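Local coordinates for protein CRISPR-associated endonuclease/helicase Cas3 (Thermus thermophilus HB8, PDB 3SK9) that cuts single-stranded DNA with its metal-dependent N-terminal HD nuclease domain, the part modelled here, as the nuclease-helicase of CRISPR antiviral defence, at residues A12-A17 / K167-W172; H74-A79 / L116-L121; M203-F208 / E260-I265. All coordinates share one frame; numbering follows the deposited sequence.

Interaction 1 of 3, residues A12-A17 / K167-W172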
loop_
_atom_site.group_PDB
_atom_site.type_symbol
_atom_site.label_atom_id
_atom_site.label_comp_id
_atom_site.label_asym_id
_atom_site.label_seq_id
_atom_site.Cartn_x
_atom_site.Cartn_y
_atom_site.Cartn_z
ATOM N N ALA A 12 3.003 16.976 11.453
ATOM C CA ALA A 12 3.096 17.969 10.382
ATOM C C ALA A 12 4.020 17.506 9.254
ATOM O O ALA A 12 3.712 17.704 8.080
ATOM C CB ALA A 12 3.593 19.328 10.935
ATOM N N LEU A 13 5.175 16.940 9.620
ATOM C CA LEU A 13 6.111 16.388 8.678
ATOM C C LEU A 13 5.431 15.269 7.873
ATOM O O LEU A 13 5.560 15.192 6.650
ATOM C CB LEU A 13 7.286 15.787 9.404
ATOM C CG LEU A 13 8.415 15.338 8.469
ATOM C CD1 LEU A 13 8.827 16.481 7.543
ATOM C CD2 LEU A 13 9.612 14.820 9.261
ATOM N N ALA A 14 4.702 14.413 8.573
ATOM C CA ALA A 14 4.029 13.276 7.895
ATOM C C ALA A 14 3.002 13.776 6.881
ATOM O O ALA A 14 2.954 13.259 5.757
ATOM C CB ALA A 14 3.323 12.351 8.920
ATOM N N LEU A 15 2.178 14.759 7.282
ATOM C CA LEU A 15 1.181 15.350 6.384
ATOM C C LEU A 15 1.781 16.193 5.239
ATOM O O LEU A 15 1.184 16.308 4.165
ATOM C CB LEU A 15 0.147 16.154 7.177
ATOM C CG LEU A 15 -0.694 15.280 8.165
ATOM C CD1 LEU A 15 -1.508 16.093 9.238
ATOM C CD2 LEU A 15 -1.617 14.346 7.414
ATOM N N TRP A 16 2.984 16.719 5.445
ATOM C CA TRP A 16 3.640 17.554 4.441
ATOM C C TRP A 16 4.219 16.745 3.304
ATOM O O TRP A 16 4.348 17.251 2.189
ATOM C CB TRP A 16 4.753 18.411 5.077
ATOM C CG TRP A 16 5.637 19.136 4.078
ATOM C CD1 TRP A 16 5.396 20.373 3.494
ATOM C CD2 TRP A 16 6.917 18.701 3.577
ATOM N NE1 TRP A 16 6.444 20.702 2.659
ATOM C CE2 TRP A 16 7.378 19.692 2.680
ATOM C CE3 TRP A 16 7.706 17.570 3.788
ATOM C CZ2 TRP A 16 8.601 19.581 2.007
ATOM C CZ3 TRP A 16 8.928 17.465 3.102
ATOM C CH2 TRP A 16 9.357 18.471 2.229
ATOM N N ALA A 17 4.612 15.497 3.578
ATOM C CA ALA A 17 5.149 14.622 2.537
ATOM C C ALA A 17 4.162 14.541 1.388
ATOM O O ALA A 17 2.982 14.352 1.629
ATOM C CB ALA A 17 5.407 13.252 3.101
ATOM N N LYS A 167 11.846 9.245 10.914
ATOM C CA LYS A 167 11.562 7.871 11.327
ATOM C C LYS A 167 10.254 7.867 12.101
ATOM O O LYS A 167 9.448 6.938 12.003
ATOM C CB LYS A 167 12.689 7.304 12.195
ATOM C CG LYS A 167 14.037 7.234 11.487
ATOM C CD LYS A 167 15.183 7.000 12.481
ATOM C CE LYS A 167 16.479 6.610 11.759
ATOM N NZ LYS A 167 16.878 7.552 10.671
ATOM N N GLU A 168 10.037 8.913 12.878
ATOM C CA GLU A 168 8.785 9.005 13.648
ATOM C C GLU A 168 7.572 9.248 12.707
ATOM O O GLU A 168 6.518 8.614 12.880
ATOM C CB GLU A 168 8.892 10.085 14.715
ATOM C CG GLU A 168 9.852 9.694 15.837
ATOM C CD GLU A 168 10.177 10.859 16.761
ATOM O OE1 GLU A 168 9.437 11.092 17.738
ATOM O OE2 GLU A 168 11.182 11.553 16.508
ATOM N N ALA A 169 7.727 10.156 11.736
ATOM C CA ALA A 169 6.680 10.489 10.758
ATOM C C ALA A 169 6.211 9.245 9.989
ATOM O O ALA A 169 5.024 9.086 9.704
ATOM C CB ALA A 169 7.175 11.555 9.749
ATOM N N ARG A 170 7.145 8.370 9.640
ATOM C CA ARG A 170 6.755 7.182 8.885
ATOM C C ARG A 170 5.962 6.236 9.755
ATOM O O ARG A 170 5.049 5.575 9.268
ATOM C CB ARG A 170 7.951 6.505 8.166
ATOM C CG ARG A 170 9.167 6.204 8.984
ATOM C CD ARG A 170 10.335 5.712 8.089
ATOM N NE ARG A 170 10.859 6.763 7.225
ATOM C CZ ARG A 170 12.109 7.233 7.262
ATOM N NH1 ARG A 170 13.012 6.736 8.111
ATOM N NH2 ARG A 170 12.458 8.207 6.440
ATOM N N ARG A 171 6.260 6.179 11.061
ATOM C CA ARG A 171 5.443 5.321 11.916
ATOM C C ARG A 171 4.047 5.914 12.085
ATOM O O ARG A 171 3.026 5.184 12.093
ATOM C CB ARG A 171 6.142 5.114 13.261
ATOM C CG ARG A 171 7.544 4.417 13.040
ATOM C CD ARG A 171 8.527 4.372 14.250
ATOM N NE ARG A 171 9.555 3.318 14.060
ATOM C CZ ARG A 171 10.495 3.320 13.104
ATOM N NH1 ARG A 171 10.584 4.324 12.214
ATOM N NH2 ARG A 171 11.354 2.307 13.015
ATOM N N TRP A 172 3.998 7.249 12.178
ATOM C CA TRP A 172 2.712 7.977 12.241
ATOM C C TRP A 172 1.824 7.673 11.031
ATOM O O TRP A 172 0.626 7.365 11.169
ATOM C CB TRP A 172 2.976 9.488 12.338
ATOM C CG TRP A 172 1.732 10.340 12.663
ATOM C CD1 TRP A 172 1.355 10.840 13.894
ATOM C CD2 TRP A 172 0.776 10.837 11.723
ATOM N NE1 TRP A 172 0.187 11.566 13.775
ATOM C CE2 TRP A 172 -0.191 11.580 12.456
ATOM C CE3 TRP A 172 0.620 10.697 10.339
ATOM C CZ2 TRP A 172 -1.288 12.191 11.838
ATOM C CZ3 TRP A 172 -0.461 11.306 9.724
ATOM C CH2 TRP A 172 -1.412 12.031 10.481
#
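Ala14 sets its methyl group against the six-membered ring of Trp172, CB lying 3.5 Å from CE3 and meeting the indole obliquely. Trp172 reaches this spot because its CG stands anti to the backbone N (chi1 -170°), and the benzo part of the ring system, from CE3 round to CH2, does the touching. Leu15 comes to the far corner of the same ring: its CD2 is 3.8 Å from CH2 of Trp172, and the two side chains cross obliquely. The backbones draw closest at a pair of alanines, with the CA atoms of Ala14 and Ala169 4.8 Å apart. There the short segments of helices 10-16 and 165-181 cross at -70°, their axes 8.5 Å apart. This is plain helix-helix packing in the largely helical HD nuclease domain, the short N-terminal helix lying across a longer one, with small residues at the crossing and larger ones beside it. Ala14 CB and Ala169 CB face each other at 4.0 Å. On the other flank from the indole, Leu13 brings CD2 to 4.1 Å from Ala169 CB, and its side chain also touches Leu165 and Trp166 one turn back on helix 165-181. Leu15, for its part, packs on Arg226 as well.

Interaction 2 of 3, residues H74-A79 / L116-L121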
loop_
_atom_site.group_PDB
_atom_site.type_symbol
_atom_site.label_atom_id
_atom_site.label_comp_id
_atom_site.label_asym_id
_atom_site.label_seq_id
_atom_site.Cartn_x
_atom_site.Cartn_y
_atom_site.Cartn_z
ATOM N N HIS A 74 2.322 0.742 0.140
ATOM C CA HIS A 74 3.227 0.558 -1.026
ATOM C C HIS A 74 4.182 1.740 -1.224
ATOM O O HIS A 74 5.339 1.537 -1.565
ATOM C CB HIS A 74 2.344 0.351 -2.287
ATOM C CG HIS A 74 3.068 0.043 -3.574
ATOM N ND1 HIS A 74 3.451 1.028 -4.463
ATOM C CD2 HIS A 74 3.392 -1.137 -4.161
ATOM C CE1 HIS A 74 3.971 0.470 -5.544
ATOM N NE2 HIS A 74 3.963 -0.845 -5.381
ATOM N N ASP A 75 3.702 2.974 -1.057
ATOM C CA ASP A 75 4.559 4.144 -1.342
ATOM C C ASP A 75 5.075 4.797 -0.076
ATOM O O ASP A 75 5.463 5.970 -0.101
ATOM C CB ASP A 75 3.818 5.187 -2.227
ATOM C CG ASP A 75 3.821 4.813 -3.721
ATOM O OD1 ASP A 75 4.274 3.696 -4.124
ATOM O OD2 ASP A 75 3.363 5.662 -4.511
ATOM N N LEU A 76 5.099 4.054 1.025
ATOM C CA LEU A 76 5.624 4.593 2.267
ATOM C C LEU A 76 7.108 5.031 2.107
ATOM O O LEU A 76 7.580 5.979 2.766
ATOM C CB LEU A 76 5.499 3.557 3.390
ATOM C CG LEU A 76 6.013 4.078 4.728
ATOM C CD1 LEU A 76 5.127 5.246 5.168
ATOM C CD2 LEU A 76 6.006 2.938 5.803
ATOM N N GLY A 77 7.819 4.384 1.186
ATOM C CA GLY A 77 9.201 4.761 0.878
ATOM C C GLY A 77 9.397 6.229 0.463
ATOM O O GLY A 77 10.511 6.740 0.535
ATOM N N LYS A 78 8.320 6.895 0.026
ATOM C CA LYS A 78 8.400 8.332 -0.355
ATOM C C LYS A 78 8.527 9.262 0.837
ATOM O O LYS A 78 8.816 10.462 0.673
ATOM C CB LYS A 78 7.198 8.740 -1.212
ATOM C CG LYS A 78 7.260 8.144 -2.605
ATOM C CD LYS A 78 6.213 8.760 -3.512
ATOM C CE LYS A 78 6.117 8.050 -4.849
ATOM N NZ LYS A 78 4.720 8.094 -5.365
ATOM N N ALA A 79 8.318 8.715 2.026
ATOM C CA ALA A 79 8.388 9.489 3.265
ATOM C C ALA A 79 9.850 9.577 3.726
ATOM O O ALA A 79 10.208 9.100 4.799
ATOM C CB ALA A 79 7.538 8.851 4.345
ATOM N N LEU A 116 12.727 -1.457 3.203
ATOM C CA LEU A 116 13.495 -1.281 4.449
ATOM C C LEU A 116 12.613 -0.801 5.596
ATOM O O LEU A 116 12.777 -1.267 6.708
ATOM C CB LEU A 116 14.626 -0.299 4.261
ATOM C CG LEU A 116 15.726 -0.803 3.323
ATOM C CD1 LEU A 116 16.724 0.330 3.055
ATOM C CD2 LEU A 116 16.373 -1.990 3.964
ATOM N N PHE A 117 11.714 0.135 5.321
ATOM C CA PHE A 117 10.874 0.705 6.369
ATOM C C PHE A 117 9.935 -0.369 6.894
ATOM O O PHE A 117 9.744 -0.503 8.107
ATOM C CB PHE A 117 10.032 1.899 5.864
ATOM C CG PHE A 117 10.856 3.089 5.397
ATOM C CD1 PHE A 117 12.176 3.239 5.767
ATOM C CD2 PHE A 117 10.272 4.068 4.610
ATOM C CE1 PHE A 117 12.900 4.341 5.348
ATOM C CE2 PHE A 117 11.004 5.185 4.206
ATOM C CZ PHE A 117 12.302 5.309 4.562
ATOM N N LEU A 118 9.353 -1.154 5.977
ATOM C CA LEU A 118 8.325 -2.103 6.383
ATOM C C LEU A 118 8.937 -3.281 7.147
ATOM O O LEU A 118 8.235 -3.866 7.991
ATOM C CB LEU A 118 7.491 -2.589 5.185
ATOM C CG LEU A 118 6.540 -1.527 4.613
ATOM C CD1 LEU A 118 5.649 -2.127 3.465
ATOM C CD2 LEU A 118 5.646 -0.974 5.725
ATOM N N ARG A 119 10.203 -3.641 6.860
ATOM C CA ARG A 119 10.858 -4.726 7.590
ATOM C C ARG A 119 10.836 -4.376 9.074
ATOM O O ARG A 119 10.555 -5.219 9.926
ATOM C CB ARG A 119 12.308 -4.954 7.125
ATOM C CG ARG A 119 12.408 -5.742 5.787
ATOM C CD ARG A 119 13.862 -5.820 5.275
ATOM N NE ARG A 119 14.749 -6.561 6.170
ATOM C CZ ARG A 119 15.111 -7.834 6.006
ATOM N NH1 ARG A 119 14.647 -8.550 4.973
ATOM N NH2 ARG A 119 15.945 -8.403 6.885
ATOM N N ARG A 120 11.126 -3.121 9.380
ATOM C CA ARG A 120 11.096 -2.669 10.785
ATOM C C ARG A 120 9.677 -2.468 11.323
ATOM O O ARG A 120 9.336 -2.930 12.404
ATOM C CB ARG A 120 11.852 -1.339 10.850
ATOM C CG ARG A 120 12.208 -0.851 12.237
ATOM C CD ARG A 120 13.526 -0.082 12.204
ATOM N NE ARG A 120 14.655 -0.912 11.782
ATOM C CZ ARG A 120 15.895 -0.460 11.590
ATOM N NH1 ARG A 120 16.177 0.829 11.774
ATOM N NH2 ARG A 120 16.860 -1.295 11.214
ATOM N N LEU A 121 8.861 -1.742 10.567
ATOM C CA LEU A 121 7.596 -1.257 11.044
ATOM C C LEU A 121 6.579 -2.368 11.236
ATOM O O LEU A 121 5.788 -2.316 12.183
ATOM C CB LEU A 121 7.034 -0.220 10.067
ATOM C CG LEU A 121 7.437 1.219 10.386
ATOM C CD1 LEU A 121 8.915 1.389 10.705
ATOM C CD2 LEU A 121 7.028 2.076 9.179
#
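Leu76 pushes one methyl, CD2, into a group of three side chains on helix 110-124. That methyl is 3.6 Å from CD2 of Leu121 and 3.9 Å from CD2 of Leu118, the Leu76 side chain crossing both at a slant, and it also reaches CB of Phe117 at 4.2 Å. Leu76 points toward the helix, with CG anti to the backbone N (chi1 -179°). Phe117 answers in the other direction, laying its CD2-CE2 side against the backbone of the short 3-10 turn: Leu76 O sits at the ring edge, near its plane, 3.8 Å from CD2, while Gly77 CA approaches CE2 obliquely at 3.8 Å. The segment opens with the His-Asp pair that gives the HD family its name, and both His74 and Asp75 bind the divalent metal. His74 points away from the helix, and its ND1 donates to Asp75 OD1 over 2.8 Å; Lys78 NZ makes a salt bridge to the other oxygen, OD2. Thr114 OG1 ties the turn to helix 110-124 through bonds with His74 O and Gly77 N. Helix 149-161 touches Phe117 through Leu159, helix 129-138 meets Leu118, and helix 165-181 covers Leu121 and Ala79, burying the contact among helices.

Interaction 3 of 3, residues M203-F208 / E260-I265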
loop_
_atom_site.group_PDB
_atom_site.type_symbol
_atom_site.label_atom_id
_atom_site.label_comp_id
_atom_site.label_asym_id
_atom_site.label_seq_id
_atom_site.Cartn_x
_atom_site.Cartn_y
_atom_site.Cartn_z
ATOM N N MET A 203 1.323 -8.887 -3.050
ATOM C CA MET A 203 2.170 -8.262 -4.061
ATOM C C MET A 203 1.380 -7.803 -5.281
ATOM O O MET A 203 1.484 -6.647 -5.690
ATOM C CB MET A 203 3.256 -9.258 -4.498
ATOM C CG MET A 203 4.316 -8.677 -5.432
ATOM S SD MET A 203 3.789 -8.594 -7.163
ATOM C CE MET A 203 3.587 -10.344 -7.515
ATOM N N ALA A 204 0.631 -8.743 -5.879
ATOM C CA ALA A 204 -0.115 -8.444 -7.112
ATOM C C ALA A 204 -1.203 -7.395 -6.808
ATOM O O ALA A 204 -1.478 -6.499 -7.623
ATOM C CB ALA A 204 -0.738 -9.750 -7.660
ATOM N N LEU A 205 -1.836 -7.519 -5.641
ATOM C CA LEU A 205 -2.922 -6.583 -5.301
ATOM C C LEU A 205 -2.349 -5.181 -5.175
ATOM O O LEU A 205 -2.950 -4.218 -5.656
ATOM C CB LEU A 205 -3.591 -6.989 -3.984
ATOM C CG LEU A 205 -4.740 -6.076 -3.500
ATOM C CD1 LEU A 205 -5.886 -6.079 -4.486
ATOM C CD2 LEU A 205 -5.206 -6.573 -2.067
ATOM N N ALA A 206 -1.187 -5.058 -4.526
ATOM C CA ALA A 206 -0.582 -3.732 -4.316
ATOM C C ALA A 206 -0.141 -3.116 -5.644
ATOM O O ALA A 206 -0.355 -1.918 -5.858
ATOM C CB ALA A 206 0.574 -3.785 -3.334
ATOM N N SER A 207 0.411 -3.936 -6.546
ATOM C CA SER A 207 0.773 -3.469 -7.876
ATOM C C SER A 207 -0.438 -2.856 -8.647
ATOM O O SER A 207 -0.398 -1.720 -9.191
ATOM C CB SER A 207 1.389 -4.602 -8.673
ATOM O OG SER A 207 1.528 -4.228 -10.008
ATOM N N PHE A 208 -1.522 -3.589 -8.664
ATOM C CA PHE A 208 -2.751 -3.079 -9.278
ATOM C C PHE A 208 -3.336 -1.860 -8.543
ATOM O O PHE A 208 -3.692 -0.851 -9.164
ATOM C CB PHE A 208 -3.795 -4.192 -9.345
ATOM C CG PHE A 208 -5.124 -3.750 -9.906
ATOM C CD1 PHE A 208 -5.278 -3.539 -11.280
ATOM C CD2 PHE A 208 -6.232 -3.581 -9.068
ATOM C CE1 PHE A 208 -6.525 -3.154 -11.823
ATOM C CE2 PHE A 208 -7.502 -3.173 -9.610
ATOM C CZ PHE A 208 -7.625 -2.984 -10.987
ATOM N N GLU A 260 -6.210 -14.843 -7.708
ATOM C CA GLU A 260 -7.054 -13.629 -7.751
ATOM C C GLU A 260 -7.034 -13.087 -9.172
ATOM O O GLU A 260 -6.229 -13.541 -10.027
ATOM C CB GLU A 260 -6.585 -12.550 -6.738
ATOM C CG GLU A 260 -5.164 -12.021 -6.999
ATOM C CD GLU A 260 -4.530 -11.297 -5.789
ATOM O OE1 GLU A 260 -5.176 -11.163 -4.737
ATOM O OE2 GLU A 260 -3.368 -10.812 -5.881
ATOM N N LEU A 261 -7.941 -12.162 -9.451
ATOM C CA LEU A 261 -8.186 -11.720 -10.824
ATOM C C LEU A 261 -8.112 -10.207 -10.939
ATOM O O LEU A 261 -8.585 -9.477 -10.040
ATOM C CB LEU A 261 -9.620 -12.151 -11.275
ATOM C CG LEU A 261 -9.865 -13.656 -11.251
ATOM C CD1 LEU A 261 -11.392 -14.030 -11.383
ATOM C CD2 LEU A 261 -9.044 -14.365 -12.347
ATOM N N PHE A 262 -7.607 -9.740 -12.078
ATOM C CA PHE A 262 -7.594 -8.315 -12.391
ATOM C C PHE A 262 -7.966 -8.138 -13.858
ATOM O O PHE A 262 -7.711 -9.024 -14.649
ATOM C CB PHE A 262 -6.157 -7.745 -12.184
ATOM C CG PHE A 262 -5.626 -7.951 -10.774
ATOM C CD1 PHE A 262 -6.086 -7.183 -9.726
ATOM C CD2 PHE A 262 -4.683 -8.932 -10.509
ATOM C CE1 PHE A 262 -5.615 -7.383 -8.435
ATOM C CE2 PHE A 262 -4.220 -9.118 -9.205
ATOM C CZ PHE A 262 -4.695 -8.355 -8.189
ATOM N N PRO A 263 -8.517 -6.980 -14.226
ATOM C CA PRO A 263 -8.642 -6.688 -15.668
ATOM C C PRO A 263 -7.266 -6.603 -16.384
ATOM O O PRO A 263 -6.281 -6.022 -15.856
ATOM C CB PRO A 263 -9.359 -5.333 -15.695
ATOM C CG PRO A 263 -8.968 -4.679 -14.386
ATOM C CD PRO A 263 -8.876 -5.819 -13.389
ATOM N N TYR A 264 -7.190 -7.244 -17.550
ATOM C CA TYR A 264 -6.064 -7.064 -18.470
ATOM C C TYR A 264 -6.396 -5.896 -19.399
ATOM O O TYR A 264 -7.328 -5.955 -20.221
ATOM C CB TYR A 264 -5.792 -8.360 -19.241
ATOM C CG TYR A 264 -4.756 -8.234 -20.341
ATOM C CD1 TYR A 264 -3.394 -8.207 -20.047
ATOM C CD2 TYR A 264 -5.147 -8.109 -21.671
ATOM C CE1 TYR A 264 -2.448 -8.073 -21.063
ATOM C CE2 TYR A 264 -4.214 -7.986 -22.692
ATOM C CZ TYR A 264 -2.868 -7.966 -22.384
ATOM O OH TYR A 264 -1.955 -7.857 -23.417
ATOM N N ILE A 265 -5.624 -4.826 -19.240
ATOM C CA ILE A 265 -5.884 -3.546 -19.897
ATOM C C ILE A 265 -5.063 -3.433 -21.185
ATOM O O ILE A 265 -4.164 -4.238 -21.458
ATOM C CB ILE A 265 -5.543 -2.354 -18.940
ATOM C CG1 ILE A 265 -6.274 -2.518 -17.610
ATOM C CG2 ILE A 265 -5.893 -1.001 -19.566
ATOM C CD1 ILE A 265 -7.775 -2.276 -17.698
ATOM O OXT ILE A 265 -5.287 -2.537 -21.994
#
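Phe262 lays the CD1 side of its ring over one face of Phe208, CD1 standing 3.6 Å from CG and displaced toward the rim. The planes are inclined by 37° with centroids 5.0 Å apart, an oblique aromatic pair in which the side chains slide past each other in opposite directions. Phe208 reaches into the contact with CG anti to its backbone N (chi1 177°). The other side of the Phe262 ring rests on the helix itself: CZ is 3.8 Å from Leu205 CA, and CE2 comes to 3.9 Å from Ala204 CB. Leu205 crosses this ring at about a right angle. Glu260 closes the buried end, its OE2 3.3 Å from Ala204 CB, while OE1 is held by the hydroxyl of Tyr52 on helix 46-56. Toward the C terminus the fit slackens. Pro263 meets Phe208 through ring carbons alone, CG being 3.9 Å from CE1, and beyond it Tyr264 is exposed and makes no contact with the helix segment. Ile265, whose carboxylate ends the chain, is exposed too, its side chain 5.8 Å off at the nearest. Strand 260-264 of a two-stranded antiparallel hairpin with 253-257 runs at 23° to the helix segment and packs its side chains on helix 196-213. In this way the C-terminal hairpin packs on the helix that carries Asp210, a metal ligand of the HD nuclease site.

How the interactions relate
Starting at the N terminus, helix 10-16 is joined to helix 165-181 by interaction 1, which closes a long, largely helical loop of 149 residues. Interaction 2 is nested inside that loop, bringing the segment after helix 60-71 that holds two metal ligands back onto helix 110-124. The two touch: Arg170 NH2 lies 2.9 Å from Ala79 O, a probable hydrogen bond, and the Arg170 guanidinium packs on Phe117. Interaction 3 follows in series, tying helix 196-213 to the C-terminal hairpin on the opposite side of the chain's centre, about 29 Å from interaction 1 between centres. It meets interaction 2 where His74 packs on Ala206.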